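Local coordinates for protein serine protease inhibitor 4, isoform B (Drosophila melanogaster, PDB 4P0F) that probably inhibits serine and cysteine endopeptidases as a member of the serpin family, captured here in its cleaved form, at residues A45-L50 with K115-A120; W139-Q142 with I148-L151; A220-Y225 with D229-I234. One frame throughout, in Å; residues are numbered along the deposited sequence.

Contact 1: residues A45-L50 with K115-A120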
ATOM      1  N   ALA A  45       2.369  -3.715  10.098  1.00 13.76           N
ATOM      2  CA  ALA A  45       1.542  -3.910  11.281  1.00 14.02           C
ATOM      3  C   ALA A  45       1.624  -5.344  11.805  1.00 14.09           C
ATOM      4  O   ALA A  45       1.542  -5.570  13.022  1.00 15.30           O
ATOM      5  CB  ALA A  45       0.108  -3.537  10.981  1.00 16.39           C
ATOM      6  N   ALA A  46       1.783  -6.317  10.906  1.00 11.87           N
ATOM      7  CA  ALA A  46       1.943  -7.707  11.321  1.00 14.04           C
ATOM      8  C   ALA A  46       3.263  -7.895  12.066  1.00 19.23           C
ATOM      9  O   ALA A  46       3.337  -8.670  13.016  1.00 16.20           O
ATOM     10  CB  ALA A  46       1.874  -8.647  10.122  1.00 13.38           C
ATOM     11  N   MET A  47       4.310  -7.199  11.629  1.00 13.76           N
ATOM     12  CA  MET A  47       5.580  -7.232  12.348  1.00 15.03           C
ATOM     13  C   MET A  47       5.391  -6.721  13.766  1.00 17.88           C
ATOM     14  O   MET A  47       5.929  -7.299  14.719  1.00 17.65           O
ATOM     15  CB  MET A  47       6.655  -6.411  11.618  1.00 16.74           C
ATOM     16  CG  MET A  47       7.184  -7.101  10.358  1.00 16.38           C
ATOM     17  SD  MET A  47       8.648  -6.325   9.646  1.00 20.46           S
ATOM     18  CE  MET A  47       7.943  -4.828   9.011  1.00 18.41           C
ATOM     19  N   ALA A  48       4.635  -5.643  13.919  1.00 15.55           N
ATOM     20  CA  ALA A  48       4.383  -5.115  15.255  1.00 15.22           C
ATOM     21  C   ALA A  48       3.592  -6.125  16.069  1.00 16.54           C
ATOM     22  O   ALA A  48       3.860  -6.310  17.259  1.00 16.18           O
ATOM     23  CB  ALA A  48       3.652  -3.792  15.187  1.00 14.52           C
ATOM     24  N   ARG A  49       2.645  -6.810  15.431  1.00 16.12           N
ATOM     25  CA  ARG A  49       1.835  -7.793  16.157  1.00 14.51           C
ATOM     26  C   ARG A  49       2.681  -8.902  16.791  1.00 16.20           C
ATOM     27  O   ARG A  49       2.311  -9.455  17.838  1.00 17.88           O
ATOM     28  CB  ARG A  49       0.772  -8.405  15.229  1.00 13.91           C
ATOM     29  CG  ARG A  49      -0.138  -9.402  15.930  1.00 22.36           C
ATOM     30  CD  ARG A  49       0.359 -10.824  15.779  1.00 25.78           C
ATOM     31  NE  ARG A  49      -0.440 -11.786  16.540  1.00 25.63           N
ATOM     32  CZ  ARG A  49      -0.148 -12.243  17.756  1.00 22.42           C
ATOM     33  NH1 ARG A  49       0.936 -11.833  18.421  1.00 20.33           N
ATOM     34  NH2 ARG A  49      -0.953 -13.135  18.316  1.00 24.35           N
ATOM     35  N   LEU A  50       3.813  -9.233  16.177  1.00 15.14           N
ATOM     36  CA  LEU A  50       4.689 -10.279  16.718  1.00 16.40           C
ATOM     37  C   LEU A  50       5.163  -9.955  18.131  1.00 17.43           C
ATOM     38  O   LEU A  50       5.498 -10.856  18.902  1.00 21.10           O
ATOM     39  CB  LEU A  50       5.917 -10.485  15.838  1.00 20.15           C
ATOM     40  CG  LEU A  50       5.704 -10.886  14.382  1.00 20.84           C
ATOM     41  CD1 LEU A  50       7.073 -11.095  13.749  1.00 23.50           C
ATOM     42  CD2 LEU A  50       4.838 -12.131  14.271  1.00 25.92           C
ATOM     43  N   LYS A 115      14.007 -14.311  10.254  1.00 21.47           N
ATOM     44  CA  LYS A 115      13.879 -15.523   9.450  1.00 23.07           C
ATOM     45  C   LYS A 115      12.634 -15.517   8.567  1.00 22.02           C
ATOM     46  O   LYS A 115      12.669 -16.035   7.454  1.00 23.57           O
ATOM     47  CB  LYS A 115      13.849 -16.767  10.343  1.00 23.88           C
ATOM     48  CG  LYS A 115      15.144 -17.072  11.071  1.00 26.43           C
ATOM     49  CD  LYS A 115      14.966 -18.285  11.964  1.00 26.89           C
ATOM     50  CE  LYS A 115      16.281 -18.791  12.515  1.00 33.60           C
ATOM     51  NZ  LYS A 115      16.065 -19.953  13.421  1.00 42.80           N
ATOM     52  N   GLN A 116      11.537 -14.942   9.063  1.00 21.46           N
ATOM     53  CA  GLN A 116      10.264 -15.014   8.354  1.00 21.88           C
ATOM     54  C   GLN A 116       9.941 -13.726   7.599  1.00 23.32           C
ATOM     55  O   GLN A 116       9.478 -13.783   6.458  1.00 21.68           O
ATOM     56  CB  GLN A 116       9.140 -15.348   9.337  1.00 20.19           C
ATOM     57  CG  GLN A 116       9.379 -16.636  10.116  1.00 23.37           C
ATOM     58  CD  GLN A 116       9.450 -17.859   9.224  1.00 25.04           C
ATOM     59  OE1 GLN A 116       8.780 -17.931   8.192  1.00 29.99           O
ATOM     60  NE2 GLN A 116      10.265 -18.831   9.619  1.00 31.47           N
ATOM     61  N   PHE A 117      10.173 -12.570   8.222  1.00 21.31           N
ATOM     62  CA  PHE A 117       9.935 -11.293   7.555  1.00 19.25           C
ATOM     63  C   PHE A 117      11.187 -10.794   6.840  1.00 23.76           C
ATOM     64  O   PHE A 117      11.164  -9.742   6.198  1.00 20.45           O
ATOM     65  CB  PHE A 117       9.439 -10.231   8.545  1.00 19.14           C
ATOM     66  CG  PHE A 117       7.992 -10.360   8.887  1.00 19.85           C
ATOM     67  CD1 PHE A 117       7.580 -11.191   9.923  1.00 18.91           C
ATOM     68  CD2 PHE A 117       7.031  -9.663   8.177  1.00 15.47           C
ATOM     69  CE1 PHE A 117       6.247 -11.319  10.239  1.00 20.25           C
ATOM     70  CE2 PHE A 117       5.693  -9.786   8.499  1.00 17.89           C
ATOM     71  CZ  PHE A 117       5.297 -10.614   9.524  1.00 20.88           C
ATOM     72  N   LEU A 118      12.273 -11.555   6.948  1.00 20.17           N
ATOM     73  CA  LEU A 118      13.503 -11.247   6.232  1.00 24.30           C
ATOM     74  C   LEU A 118      13.951  -9.829   6.571  1.00 23.39           C
ATOM     75  O   LEU A 118      14.542  -9.122   5.753  1.00 23.72           O
ATOM     76  CB  LEU A 118      13.294 -11.420   4.720  1.00 23.29           C
ATOM     77  CG  LEU A 118      12.788 -12.801   4.275  1.00 30.91           C
ATOM     78  CD1 LEU A 118      12.626 -12.834   2.759  1.00 28.51           C
ATOM     79  CD2 LEU A 118      13.722 -13.917   4.730  1.00 28.85           C
ATOM     80  N   SER A 119      13.683  -9.436   7.807  1.00 22.12           N
ATOM     81  CA  SER A 119      13.932  -8.078   8.257  1.00 19.77           C
ATOM     82  C   SER A 119      15.372  -7.865   8.657  1.00 26.10           C
ATOM     83  O   SER A 119      15.981  -8.716   9.298  1.00 26.05           O
ATOM     84  CB  SER A 119      13.037  -7.739   9.444  1.00 20.79           C
ATOM     85  OG  SER A 119      13.163  -6.372   9.800  1.00 20.93           O
ATOM     86  N   ALA A 120      15.909  -6.716   8.267  1.00 21.64           N
ATOM     87  CA  ALA A 120      17.193  -6.269   8.768  1.00 22.77           C
ATOM     88  C   ALA A 120      16.957  -5.613  10.122  1.00 22.10           C
ATOM     89  O   ALA A 120      15.816  -5.378  10.511  1.00 21.23           O
ATOM     90  CB  ALA A 120      17.847  -5.299   7.799  1.00 23.58           C
TER
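Phe-117 puts its ring against one side of helix 38-49, where Ala-46, Met-47 and Leu-50 meet it. Of the 208 Å² buried between 45-50 and 115-120, Phe-117 accounts for 97 Å². The tightest packing is over one ring face: Met-47 CG stands 3.6 Å from the Phe-117 ring centroid, 22° off the normal, a CH-pi contact shifted toward the rim at Phe-117 CD2. Met-47 CG lies anti to its own carbonyl carbon (chi1 -74°), which sets it over the face, and the extended second torsion carries the sulfur obliquely beyond it, Met-47 SD lying 4.6 Å from the Phe-117 centroid, a Met-aromatic contact. Leu-50 CD1 meets Phe-117 CE1 at 3.6 Å, again from an oblique direction. In the serpin fold this places the turn between helix 107-115 and strand 120-124 against a buried helix behind the main sheet; Phe-78 of helix 71-84 adds a second ring beside Phe-117, and Leu-113 packs on Met-47. Packing is looser at the far end of the ring, where Ala-46 CB is 4.0 Å from Phe-117 CZ. Further along the turn, Leu-118 leaves helical geometry with positive phi and is exposed to solvent. Ser-119 is partly exposed, and its hydroxyl turns to the following residue, Ser-119 OG donating to Ala-120 O at 2.9 Å.

Contact 2: residues W139-Q142 with I148-L151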
ATOM      1  N   TRP A 139      17.474   5.003   4.364  1.00 20.75           N
ATOM      2  CA  TRP A 139      17.288   3.597   4.056  1.00 19.67           C
ATOM      3  C   TRP A 139      16.038   3.450   3.177  1.00 19.07           C
ATOM      4  O   TRP A 139      16.069   2.772   2.152  1.00 21.89           O
ATOM      5  CB  TRP A 139      17.168   2.757   5.338  1.00 19.16           C
ATOM      6  CG  TRP A 139      16.956   1.295   5.061  1.00 20.46           C
ATOM      7  CD1 TRP A 139      17.917   0.363   4.803  1.00 26.32           C
ATOM      8  CD2 TRP A 139      15.696   0.603   4.986  1.00 17.79           C
ATOM      9  NE1 TRP A 139      17.339  -0.866   4.577  1.00 27.79           N
ATOM     10  CE2 TRP A 139      15.977  -0.743   4.681  1.00 18.60           C
ATOM     11  CE3 TRP A 139      14.363   0.995   5.147  1.00 18.34           C
ATOM     12  CZ2 TRP A 139      14.974  -1.701   4.536  1.00 19.89           C
ATOM     13  CZ3 TRP A 139      13.365   0.042   4.993  1.00 21.66           C
ATOM     14  CH2 TRP A 139      13.681  -1.289   4.688  1.00 19.08           C
ATOM     15  N   VAL A 140      14.952   4.111   3.571  1.00 18.48           N
ATOM     16  CA  VAL A 140      13.726   4.084   2.779  1.00 17.91           C
ATOM     17  C   VAL A 140      13.947   4.611   1.355  1.00 19.05           C
ATOM     18  O   VAL A 140      13.473   4.004   0.402  1.00 19.20           O
ATOM     19  CB  VAL A 140      12.590   4.886   3.447  1.00 17.89           C
ATOM     20  CG1 VAL A 140      11.380   5.011   2.512  1.00 17.22           C
ATOM     21  CG2 VAL A 140      12.168   4.207   4.762  1.00 18.43           C
ATOM     22  N   GLU A 141      14.655   5.723   1.199  1.00 20.04           N
ATOM     23  CA  GLU A 141      14.966   6.213  -0.140  1.00 22.58           C
ATOM     24  C   GLU A 141      15.717   5.169  -0.956  1.00 23.73           C
ATOM     25  O   GLU A 141      15.441   4.978  -2.142  1.00 22.88           O
ATOM     26  CB  GLU A 141      15.793   7.495  -0.088  1.00 22.66           C
ATOM     27  CG  GLU A 141      15.017   8.713   0.366  1.00 26.69           C
ATOM     28  CD  GLU A 141      15.587  10.011  -0.174  1.00 42.14           C
ATOM     29  OE1 GLU A 141      16.080  10.018  -1.323  1.00 43.19           O
ATOM     30  OE2 GLU A 141      15.529  11.027   0.548  1.00 39.83           O
ATOM     31  N   GLN A 142      16.672   4.494  -0.325  1.00 22.19           N
ATOM     32  CA  GLN A 142      17.487   3.521  -1.038  1.00 26.47           C
ATOM     33  C   GLN A 142      16.669   2.299  -1.464  1.00 23.88           C
ATOM     34  O   GLN A 142      17.007   1.641  -2.452  1.00 29.39           O
ATOM     35  CB  GLN A 142      18.685   3.103  -0.177  1.00 27.57           C
ATOM     36  CG  GLN A 142      19.711   4.218  -0.010  1.00 33.47           C
ATOM     37  CD  GLN A 142      20.324   4.673  -1.335  1.00 63.10           C
ATOM     38  OE1 GLN A 142      20.436   3.897  -2.287  1.00 79.06           O
ATOM     39  NE2 GLN A 142      20.690   5.953  -1.407  1.00 87.57           N
ATOM     40  N   ILE A 148      10.371   7.764  -2.188  1.00 21.28           N
ATOM     41  CA  ILE A 148       9.748   8.037  -0.901  1.00 17.92           C
ATOM     42  C   ILE A 148      10.787   8.697  -0.003  1.00 21.52           C
ATOM     43  O   ILE A 148      11.721   8.042   0.458  1.00 19.67           O
ATOM     44  CB  ILE A 148       9.206   6.758  -0.235  1.00 18.43           C
ATOM     45  CG1 ILE A 148       8.247   6.016  -1.184  1.00 18.31           C
ATOM     46  CG2 ILE A 148       8.522   7.081   1.089  1.00 19.70           C
ATOM     47  CD1 ILE A 148       7.021   6.799  -1.628  1.00 17.37           C
ATOM     48  N   LYS A 149      10.615   9.998   0.219  1.00 25.93           N
ATOM     49  CA  LYS A 149      11.564  10.796   0.990  1.00 26.43           C
ATOM     50  C   LYS A 149      10.948  11.265   2.292  1.00 27.06           C
ATOM     51  O   LYS A 149       9.733  11.445   2.384  1.00 25.32           O
ATOM     52  CB  LYS A 149      12.022  12.009   0.186  1.00 22.58           C
ATOM     53  CG  LYS A 149      12.575  11.687  -1.176  1.00 24.53           C
ATOM     54  CD  LYS A 149      13.112  12.950  -1.831  1.00 35.23           C
ATOM     55  CE  LYS A 149      13.876  12.661  -3.107  1.00 53.02           C
ATOM     56  NZ  LYS A 149      14.507  13.901  -3.639  1.00 80.97           N
ATOM     57  N   ASP A 150      11.801  11.477   3.292  1.00 23.03           N
ATOM     58  CA  ASP A 150      11.375  11.948   4.604  1.00 22.72           C
ATOM     59  C   ASP A 150      10.176  11.188   5.156  1.00 23.21           C
ATOM     60  O   ASP A 150       9.227  11.806   5.643  1.00 24.65           O
ATOM     61  CB  ASP A 150      11.034  13.441   4.552  1.00 25.15           C
ATOM     62  CG  ASP A 150      10.938  14.074   5.942  1.00 67.17           C
ATOM     63  OD1 ASP A 150      11.713  13.681   6.843  1.00 65.51           O
ATOM     64  OD2 ASP A 150      10.081  14.960   6.136  1.00 81.39           O
ATOM     65  N   LEU A 151      10.215   9.858   5.113  1.00 23.62           N
ATOM     66  CA  LEU A 151       9.089   9.061   5.612  1.00 17.87           C
ATOM     67  C   LEU A 151       8.762   9.401   7.062  1.00 22.58           C
ATOM     68  O   LEU A 151       7.627   9.754   7.379  1.00 21.08           O
ATOM     69  CB  LEU A 151       9.376   7.561   5.496  1.00 17.87           C
ATOM     70  CG  LEU A 151       8.251   6.655   6.026  1.00 15.42           C
ATOM     71  CD1 LEU A 151       7.048   6.720   5.121  1.00 17.65           C
ATOM     72  CD2 LEU A 151       8.713   5.232   6.191  1.00 16.21           C
TER
HETATM   73  O   HOH W   1      14.647  11.463   3.112  1.00 27.45           O
HETATM   74  O   HOH W   2      17.029  12.346  -2.733  1.00 53.16           O
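The chain turns back after helix 129-143 so that Glu-141 and Ile-148 face each other with their CA atoms 5.6 Å apart, yet no direct hydrogen bond links 139-142 to 148-151. This is the serpin helix that lies across the main sheet, together with the start of the connection leading back to strand 161-174. The apolar half of the contact faces that sheet. Val-140 has its two methyls divided between two partners: CG1, anti to the backbone N (chi1 172°), approaches Ile-148 CG2 at 3.8 Å, while Val-140 CG2 meets Leu-151 CD2 at 3.9 Å, the valine and leucine side chains crossing at about a right angle. Beneath them lie Ala-332 and Ala-334 of strand 328-341, and Val-166 of strand 161-174. The polar half is turned to solvent and is built differently. Glu-141 CG rests on the backbone at 3.4 Å from Ile-148 O, and the extended chain beyond it carries the carboxylate over the aliphatic part of Lys-149, OE2 coming nearest Lys-149 CG. Their charged ends do not meet: Glu-141 OE1 and Lys-149 NZ are 4.8 Å apart, so the pair is no salt bridge. Glu-141 OE1 is instead hydrogen-bonded to His-146 ND1, within the intervening turn, and this bond probably holds the carboxylate in its rotation. Thr-144 OG1, bonded to both Val-140 O and Ile-148 N, ties the same turn together. A water gives OE1 a weak link to Lys-149 NZ. A firmer water bridge serves the other oxygen: it donates to Glu-141 OE2 at 2.7 Å and accepts from Asp-150 N at 2.9 Å.

Contact 3: residues A220-Y225 with D229-I234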
ATOM      1  N   ALA A 220     -14.288  -3.005 -16.216  1.00 17.54           N
ATOM      2  CA  ALA A 220     -12.921  -3.156 -15.761  1.00 17.72           C
ATOM      3  C   ALA A 220     -12.027  -3.685 -16.861  1.00 17.71           C
ATOM      4  O   ALA A 220     -12.483  -4.360 -17.777  1.00 17.23           O
ATOM      5  CB  ALA A 220     -12.857  -4.075 -14.545  1.00 18.61           C
ATOM      6  N   LEU A 221     -10.741  -3.378 -16.726  1.00 17.16           N
ATOM      7  CA  LEU A 221      -9.720  -3.743 -17.691  1.00 19.60           C
ATOM      8  C   LEU A 221      -8.447  -4.038 -16.913  1.00 18.01           C
ATOM      9  O   LEU A 221      -8.169  -3.394 -15.894  1.00 17.43           O
ATOM     10  CB  LEU A 221      -9.494  -2.604 -18.713  1.00 21.15           C
ATOM     11  CG  LEU A 221      -8.720  -2.899 -19.998  1.00 40.76           C
ATOM     12  CD1 LEU A 221      -9.567  -3.707 -20.960  1.00 50.39           C
ATOM     13  CD2 LEU A 221      -8.277  -1.600 -20.651  1.00 44.80           C
ATOM     14  N   GLU A 222      -7.708  -5.045 -17.361  1.00 17.79           N
ATOM     15  CA  GLU A 222      -6.403  -5.354 -16.796  1.00 16.52           C
ATOM     16  C   GLU A 222      -5.307  -5.167 -17.837  1.00 16.02           C
ATOM     17  O   GLU A 222      -5.398  -5.693 -18.945  1.00 18.49           O
ATOM     18  CB  GLU A 222      -6.363  -6.782 -16.273  1.00 25.53           C
ATOM     19  CG  GLU A 222      -6.133  -6.857 -14.800  1.00 29.84           C
ATOM     20  CD  GLU A 222      -6.132  -8.274 -14.276  1.00 24.11           C
ATOM     21  OE1 GLU A 222      -5.844  -9.218 -15.051  1.00 23.46           O
ATOM     22  OE2 GLU A 222      -6.425  -8.428 -13.081  1.00 25.18           O
ATOM     23  N   LEU A 223      -4.280  -4.421 -17.458  1.00 16.59           N
ATOM     24  CA  LEU A 223      -3.130  -4.164 -18.307  1.00 18.32           C
ATOM     25  C   LEU A 223      -1.928  -4.915 -17.738  1.00 15.46           C
ATOM     26  O   LEU A 223      -1.435  -4.561 -16.664  1.00 17.17           O
ATOM     27  CB  LEU A 223      -2.848  -2.665 -18.383  1.00 18.24           C
ATOM     28  CG  LEU A 223      -4.011  -1.770 -18.819  1.00 19.66           C
ATOM     29  CD1 LEU A 223      -3.589  -0.311 -18.864  1.00 27.03           C
ATOM     30  CD2 LEU A 223      -4.553  -2.205 -20.173  1.00 27.27           C
ATOM     31  N   PRO A 224      -1.460  -5.958 -18.439  1.00 17.14           N
ATOM     32  CA  PRO A 224      -0.368  -6.767 -17.888  1.00 20.49           C
ATOM     33  C   PRO A 224       1.013  -6.147 -18.074  1.00 22.67           C
ATOM     34  O   PRO A 224       1.243  -5.410 -19.022  1.00 19.54           O
ATOM     35  CB  PRO A 224      -0.485  -8.080 -18.669  1.00 25.04           C
ATOM     36  CG  PRO A 224      -1.071  -7.681 -19.969  1.00 30.09           C
ATOM     37  CD  PRO A 224      -2.023  -6.560 -19.658  1.00 22.57           C
ATOM     38  N   TYR A 225       1.921  -6.457 -17.150  1.00 19.48           N
ATOM     39  CA  TYR A 225       3.332  -6.092 -17.269  1.00 21.23           C
ATOM     40  C   TYR A 225       4.124  -7.280 -17.807  1.00 23.37           C
ATOM     41  O   TYR A 225       3.843  -8.420 -17.452  1.00 28.46           O
ATOM     42  CB  TYR A 225       3.884  -5.653 -15.901  1.00 21.48           C
ATOM     43  CG  TYR A 225       3.174  -4.438 -15.375  1.00 19.08           C
ATOM     44  CD1 TYR A 225       3.509  -3.175 -15.832  1.00 20.44           C
ATOM     45  CD2 TYR A 225       2.156  -4.552 -14.445  1.00 17.53           C
ATOM     46  CE1 TYR A 225       2.846  -2.056 -15.383  1.00 18.19           C
ATOM     47  CE2 TYR A 225       1.484  -3.433 -13.977  1.00 21.02           C
ATOM     48  CZ  TYR A 225       1.848  -2.187 -14.450  1.00 18.78           C
ATOM     49  OH  TYR A 225       1.191  -1.072 -14.011  1.00 19.52           O
ATOM     50  N   ASP A 229       3.657 -11.772 -13.365  1.00 32.77           N
ATOM     51  CA  ASP A 229       2.240 -12.083 -13.196  1.00 29.89           C
ATOM     52  C   ASP A 229       1.522 -10.893 -12.559  1.00 30.57           C
ATOM     53  O   ASP A 229       0.481 -11.044 -11.917  1.00 34.19           O
ATOM     54  CB  ASP A 229       2.058 -13.344 -12.348  1.00 43.65           C
ATOM     55  CG  ASP A 229       2.522 -14.599 -13.065  1.00 72.27           C
ATOM     56  OD1 ASP A 229       2.351 -14.673 -14.302  1.00 84.41           O
ATOM     57  OD2 ASP A 229       3.054 -15.510 -12.397  1.00 87.37           O
ATOM     58  N   LEU A 230       2.094  -9.708 -12.752  1.00 30.16           N
ATOM     59  CA  LEU A 230       1.513  -8.466 -12.254  1.00 24.80           C
ATOM     60  C   LEU A 230       0.720  -7.762 -13.344  1.00 23.22           C
ATOM     61  O   LEU A 230       1.071  -7.847 -14.515  1.00 20.48           O
ATOM     62  CB  LEU A 230       2.613  -7.542 -11.743  1.00 24.90           C
ATOM     63  CG  LEU A 230       3.388  -8.096 -10.551  1.00 33.39           C
ATOM     64  CD1 LEU A 230       4.743  -7.437 -10.426  1.00 43.89           C
ATOM     65  CD2 LEU A 230       2.565  -7.887  -9.296  1.00 33.16           C
ATOM     66  N   SER A 231      -0.337  -7.067 -12.947  1.00 18.55           N
ATOM     67  CA  SER A 231      -1.130  -6.262 -13.868  1.00 17.21           C
ATOM     68  C   SER A 231      -1.755  -5.074 -13.140  1.00 20.96           C
ATOM     69  O   SER A 231      -1.862  -5.064 -11.906  1.00 19.47           O
ATOM     70  CB  SER A 231      -2.221  -7.100 -14.549  1.00 22.42           C
ATOM     71  OG  SER A 231      -3.256  -7.464 -13.649  1.00 27.55           O
ATOM     72  N   MET A 232      -2.154  -4.073 -13.925  1.00 14.98           N
ATOM     73  CA  MET A 232      -2.901  -2.931 -13.422  1.00 13.68           C
ATOM     74  C   MET A 232      -4.356  -3.104 -13.788  1.00 16.52           C
ATOM     75  O   MET A 232      -4.726  -3.091 -14.960  1.00 17.78           O
ATOM     76  CB  MET A 232      -2.380  -1.605 -13.994  1.00 15.55           C
ATOM     77  CG  MET A 232      -3.147  -0.388 -13.466  1.00 19.94           C
ATOM     78  SD  MET A 232      -2.515   1.215 -14.025  1.00 31.10           S
ATOM     79  CE  MET A 232      -0.941   1.266 -13.233  1.00 30.44           C
ATOM     80  N   LEU A 233      -5.174  -3.247 -12.759  1.00 13.80           N
ATOM     81  CA  LEU A 233      -6.613  -3.340 -12.897  1.00 13.23           C
ATOM     82  C   LEU A 233      -7.205  -1.955 -12.787  1.00 14.89           C
ATOM     83  O   LEU A 233      -6.908  -1.237 -11.840  1.00 17.14           O
ATOM     84  CB  LEU A 233      -7.190  -4.243 -11.806  1.00 15.53           C
ATOM     85  CG  LEU A 233      -8.714  -4.336 -11.733  1.00 16.58           C
ATOM     86  CD1 LEU A 233      -9.261  -5.138 -12.902  1.00 17.04           C
ATOM     87  CD2 LEU A 233      -9.108  -4.946 -10.395  1.00 17.92           C
ATOM     88  N   ILE A 234      -8.007  -1.575 -13.777  1.00 15.70           N
ATOM     89  CA  ILE A 234      -8.718  -0.299 -13.760  1.00 15.02           C
ATOM     90  C   ILE A 234     -10.206  -0.595 -13.663  1.00 17.22           C
ATOM     91  O   ILE A 234     -10.716  -1.384 -14.449  1.00 17.93           O
ATOM     92  CB  ILE A 234      -8.435   0.529 -15.033  1.00 17.12           C
ATOM     93  CG1 ILE A 234      -6.928   0.749 -15.200  1.00 28.35           C
ATOM     94  CG2 ILE A 234      -9.147   1.865 -14.975  1.00 19.57           C
ATOM     95  CD1 ILE A 234      -6.522   1.124 -16.596  1.00 51.17           C
TER
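Leu-221 and Ile-234 exchange two backbone hydrogen bonds, the shorter from Ile-234 N to Leu-221 O at 2.8 Å. Leu-223 and Met-232 form a second such pair, each bond 2.9 Å, N to O. A fifth bond, Tyr-225 N to Leu-230 O at 3.1 Å, is nearly straight (174°) and closes the end near the turn. These alternate with the non-hydrogen-bonded pairs Glu-222/Leu-233 and Pro-224/Ser-231, which gives an antiparallel beta hairpin whose strand segments run at 154°. The side chains of Leu-221, Leu-223, Met-232 and Ile-234 share one face; there Leu-223 CD1 touches Ile-234 CD1 at 4.0 Å. The other face holds Glu-222 and Ser-231, whose oxygens lie close without a hydrogen bond, and Glu-222 has a weak, long ion pair with Arg-209. Tyr-225 reaches back across the partner strand: CG lies anti to the carbonyl carbon (chi1 -62°), Leu-230 O sits at the ring edge, and the hydroxyl arrives beside the methionine, Tyr-225 OH to Met-232 CE being 3.3 Å. That hydroxyl is bonded to Thr-329 OG1, while the Trp-175 ring meets the tyrosine ring with nearly parallel planes and Phe-171 meets it edge-to-face. With an alanine here instead of the tyrosine, Thr-329 would probably be left without this hydroxyl partner and a gap would open between Met-232 and the two aromatic neighbours. At the turn, Ser-228 OG is bonded to both Tyr-225 O and Leu-230 N. The hairpin occupies the middle of the serpin B sheet: strand 197-213 pairs alongside 218-224, strand 360-366 alongside 230-237, and residues of strand 263-281, among them Leu-269 and Leu-271, pack on the leucine and isoleucine face.

The three contacts follow one another along the chain and none touches another. Contacts 1 and 2 are nearest, with centres 19 Å apart and closest atoms about 6 Å; they belong to helices on opposite sides of the main serpin sheet. Contact 3 lies in the B sheet, its centre 29 Å from that of contact 1 and 27 Å from that of contact 2. What connects the last two is strand 328-341, which sits between strands 161-174 and 311-324, as expected for the inserted reactive loop of a cleaved serpin. Contact 2 packs on its alanines, while contact 3 reaches its beginning at Thr-329; contact 1 borders strand 91-100 instead.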